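Local coordinates for carboxypeptidase Y inhibitor (Saccharomyces cerevisiae, PDB 1WPX), which inhibits carboxypeptidase Y, a serine protease, specifically and potently as a member of the phosphatidylethanolamine-binding protein family, at residues Asp86-Thr91 / Leu168-Lys173. Sequence-based numbering, arbitrary orientation.
Sequences DDDLFT and LYKQPK
Two backbone hydrogen bonds join strands 90-96 and 162-170, which run antiparallel. T91 and Y169 form a hydrogen-bonded pair, T91 N to Y169 O and Y169 N to T91 O each spanning 2.8 Å; F90 and K170 follow as a non-hydrogen-bonded pair. Beyond them a further backbone bond takes Q171 N to L89 O at 2.8 Å, nearly along the C=O axis. Side-chain hydrogen bonding centres on Q171, whose extended chain crosses that of T91 at about a right angle. T91 OG1 donates to Q171 OE1 over 2.9 Å, in the amide plane and on a lone pair; D117 N also donates to this oxygen, so two donors grip it, while NE2 lies 3.5 Å from L89 CB and makes a weak bond to V175 O. An alanine in place of Q171 would probably leave T91 OG1 and D117 N without this shared buried acceptor and loosen the packing against L89. Among the charges, the extended K173 brings NZ to D87 OD2 at 2.9 Å from above the carboxylate plane, although D87 is poorly ordered. K170 and D88 make a longer salt bridge (OD1 to NZ 3.6 Å), while D88 OD2 accepts from Q85 N. In apolar packing, F90 CB meets L168 CD1 at 3.9 Å. This short ladder belongs to the antiparallel sheet of the phosphatidylethanolamine-binding protein fold: strand 110-120 flanks F90 and T91, strand 208-217 pairs with L168 and K170, and Y169 touches V198 and A202 of helix 198-203.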
ATOM      1  N   ASP B  86     -29.905  -4.432 -18.763  1.00 65.28           N
ATOM      2  CA  ASP B  86     -29.578  -3.877 -20.077  1.00 66.69           C
ATOM      3  C   ASP B  86     -30.173  -2.509 -20.381  1.00 66.22           C
ATOM      4  O   ASP B  86     -29.570  -1.711 -21.102  1.00 66.48           O
ATOM      5  CB  ASP B  86     -30.004  -4.853 -21.169  1.00 70.50           C
ATOM      6  CG  ASP B  86     -29.243  -6.157 -21.109  1.00 73.79           C
ATOM      7  OD1 ASP B  86     -29.582  -7.075 -21.886  1.00 76.59           O
ATOM      8  OD2 ASP B  86     -28.303  -6.261 -20.287  1.00 74.58           O
ATOM      9  N   ASP B  87     -31.359  -2.245 -19.846  1.00 64.62           N
ATOM     10  CA  ASP B  87     -32.024  -0.964 -20.069  1.00 62.24           C
ATOM     11  C   ASP B  87     -31.277   0.158 -19.351  1.00 58.01           C
ATOM     12  O   ASP B  87     -31.283   1.302 -19.797  1.00 58.22           O
ATOM     13  CB  ASP B  87     -33.457  -1.020 -19.535  1.00 66.29           C
ATOM     14  CG  ASP B  87     -34.203  -2.248 -20.000  1.00 69.71           C
ATOM     15  OD1 ASP B  87     -34.550  -2.322 -21.200  1.00 71.23           O
ATOM     16  OD2 ASP B  87     -34.432  -3.147 -19.158  1.00 72.35           O
ATOM     17  N   ASP B  88     -30.637  -0.188 -18.239  1.00 52.58           N
ATOM     18  CA  ASP B  88     -29.908   0.766 -17.418  1.00 47.45           C
ATOM     19  C   ASP B  88     -29.193   1.907 -18.122  1.00 43.42           C
ATOM     20  O   ASP B  88     -28.416   1.705 -19.049  1.00 42.26           O
ATOM     21  CB  ASP B  88     -28.899   0.036 -16.531  1.00 48.98           C
ATOM     22  CG  ASP B  88     -29.554  -0.712 -15.388  1.00 50.62           C
ATOM     23  OD1 ASP B  88     -30.758  -0.481 -15.128  1.00 50.48           O
ATOM     24  OD2 ASP B  88     -28.851  -1.524 -14.739  1.00 50.51           O
ATOM     25  N   LEU B  89     -29.473   3.115 -17.655  1.00 39.38           N
ATOM     26  CA  LEU B  89     -28.849   4.320 -18.161  1.00 37.17           C
ATOM     27  C   LEU B  89     -28.226   4.992 -16.941  1.00 36.02           C
ATOM     28  O   LEU B  89     -28.829   5.029 -15.870  1.00 34.55           O
ATOM     29  CB  LEU B  89     -29.889   5.233 -18.806  1.00 37.60           C
ATOM     30  CG  LEU B  89     -30.473   4.760 -20.138  1.00 37.45           C
ATOM     31  CD1 LEU B  89     -31.489   5.780 -20.633  1.00 38.48           C
ATOM     32  CD2 LEU B  89     -29.360   4.589 -21.162  1.00 37.48           C
ATOM     33  N   PHE B  90     -27.012   5.509 -17.087  1.00 35.89           N
ATOM     34  CA  PHE B  90     -26.351   6.141 -15.954  1.00 35.75           C
ATOM     35  C   PHE B  90     -26.035   7.620 -16.118  1.00 35.95           C
ATOM     36  O   PHE B  90     -26.021   8.159 -17.230  1.00 37.50           O
ATOM     37  CB  PHE B  90     -25.055   5.397 -15.618  1.00 33.88           C
ATOM     38  CG  PHE B  90     -25.251   3.940 -15.334  1.00 33.82           C
ATOM     39  CD1 PHE B  90     -25.331   3.020 -16.375  1.00 34.34           C
ATOM     40  CD2 PHE B  90     -25.377   3.488 -14.024  1.00 33.88           C
ATOM     41  CE1 PHE B  90     -25.536   1.671 -16.120  1.00 33.42           C
ATOM     42  CE2 PHE B  90     -25.583   2.139 -13.750  1.00 33.23           C
ATOM     43  CZ  PHE B  90     -25.663   1.227 -14.801  1.00 35.08           C
ATOM     44  N   THR B  91     -25.793   8.267 -14.982  1.00 35.03           N
ATOM     45  CA  THR B  91     -25.431   9.673 -14.941  1.00 34.66           C
ATOM     46  C   THR B  91     -24.134   9.804 -14.153  1.00 35.18           C
ATOM     47  O   THR B  91     -24.005   9.294 -13.038  1.00 32.93           O
ATOM     48  CB  THR B  91     -26.529  10.529 -14.276  1.00 34.43           C
ATOM     49  OG1 THR B  91     -27.561  10.795 -15.232  1.00 31.28           O
ATOM     50  CG2 THR B  91     -25.949  11.850 -13.768  1.00 32.29           C
ATOM     51  N   LEU B 168     -21.528   8.196  -9.601  1.00 32.95           N
ATOM     52  CA  LEU B 168     -22.236   7.473 -10.648  1.00 32.32           C
ATOM     53  C   LEU B 168     -23.657   7.151 -10.186  1.00 32.76           C
ATOM     54  O   LEU B 168     -23.853   6.502  -9.155  1.00 32.08           O
ATOM     55  CB  LEU B 168     -21.499   6.175 -11.000  1.00 31.31           C
ATOM     56  CG  LEU B 168     -22.115   5.365 -12.145  1.00 30.14           C
ATOM     57  CD1 LEU B 168     -21.942   6.135 -13.437  1.00 29.79           C
ATOM     58  CD2 LEU B 168     -21.452   4.002 -12.261  1.00 29.26           C
ATOM     59  N   TYR B 169     -24.647   7.614 -10.945  1.00 32.03           N
ATOM     60  CA  TYR B 169     -26.043   7.360 -10.603  1.00 31.11           C
ATOM     61  C   TYR B 169     -26.756   6.511 -11.645  1.00 32.65           C
ATOM     62  O   TYR B 169     -26.457   6.589 -12.836  1.00 33.70           O
ATOM     63  CB  TYR B 169     -26.819   8.669 -10.466  1.00 28.18           C
ATOM     64  CG  TYR B 169     -26.455   9.516  -9.276  1.00 26.80           C
ATOM     65  CD1 TYR B 169     -25.429  10.457  -9.354  1.00 25.13           C
ATOM     66  CD2 TYR B 169     -27.155   9.394  -8.074  1.00 26.26           C
ATOM     67  CE1 TYR B 169     -25.108  11.261  -8.260  1.00 26.76           C
ATOM     68  CE2 TYR B 169     -26.843  10.185  -6.973  1.00 26.28           C
ATOM     69  CZ  TYR B 169     -25.819  11.122  -7.072  1.00 27.66           C
ATOM     70  OH  TYR B 169     -25.522  11.926  -5.991  1.00 27.63           O
ATOM     71  N   LYS B 170     -27.698   5.695 -11.189  1.00 33.97           N
ATOM     72  CA  LYS B 170     -28.494   4.879 -12.096  1.00 34.28           C
ATOM     73  C   LYS B 170     -29.787   5.662 -12.286  1.00 32.89           C
ATOM     74  O   LYS B 170     -30.405   6.073 -11.306  1.00 33.44           O
ATOM     75  CB  LYS B 170     -28.820   3.523 -11.482  1.00 36.37           C
ATOM     76  CG  LYS B 170     -29.754   2.706 -12.351  1.00 40.19           C
ATOM     77  CD  LYS B 170     -30.389   1.565 -11.586  1.00 44.61           C
ATOM     78  CE  LYS B 170     -31.443   0.871 -12.439  1.00 49.26           C
ATOM     79  NZ  LYS B 170     -32.065  -0.298 -11.746  1.00 54.43           N
ATOM     80  N   GLN B 171     -30.187   5.885 -13.533  1.00 31.57           N
ATOM     81  CA  GLN B 171     -31.413   6.630 -13.814  1.00 29.81           C
ATOM     82  C   GLN B 171     -32.617   5.700 -13.727  1.00 28.53           C
ATOM     83  O   GLN B 171     -32.483   4.498 -13.937  1.00 26.91           O
ATOM     84  CB  GLN B 171     -31.342   7.250 -15.212  1.00 28.69           C
ATOM     85  CG  GLN B 171     -30.142   8.160 -15.411  1.00 30.84           C
ATOM     86  CD  GLN B 171     -29.995   8.665 -16.839  1.00 30.96           C
ATOM     87  OE1 GLN B 171     -28.990   9.288 -17.187  1.00 29.89           O
ATOM     88  NE2 GLN B 171     -30.998   8.403 -17.669  1.00 32.91           N
ATOM     89  N   PRO B 172     -33.806   6.242 -13.405  1.00 29.42           N
ATOM     90  CA  PRO B 172     -35.020   5.418 -13.308  1.00 28.96           C
ATOM     91  C   PRO B 172     -35.286   4.847 -14.699  1.00 30.19           C
ATOM     92  O   PRO B 172     -35.072   5.537 -15.703  1.00 30.66           O
ATOM     93  CB  PRO B 172     -36.103   6.423 -12.904  1.00 28.23           C
ATOM     94  CG  PRO B 172     -35.347   7.578 -12.320  1.00 27.16           C
ATOM     95  CD  PRO B 172     -34.123   7.665 -13.186  1.00 28.56           C
ATOM     96  N   LYS B 173     -35.760   3.608 -14.776  1.00 30.59           N
ATOM     97  CA  LYS B 173     -36.006   3.001 -16.077  1.00 30.76           C
ATOM     98  C   LYS B 173     -36.933   3.802 -17.001  1.00 31.13           C
ATOM     99  O   LYS B 173     -37.989   4.300 -16.591  1.00 30.80           O
ATOM    100  CB  LYS B 173     -36.560   1.586 -15.911  1.00 32.14           C
ATOM    101  CG  LYS B 173     -36.765   0.865 -17.240  1.00 35.33           C
ATOM    102  CD  LYS B 173     -37.031  -0.614 -17.039  1.00 40.06           C
ATOM    103  CE  LYS B 173     -36.998  -1.375 -18.361  1.00 43.07           C
ATOM    104  NZ  LYS B 173     -37.118  -2.851 -18.147  1.00 44.30           N
TER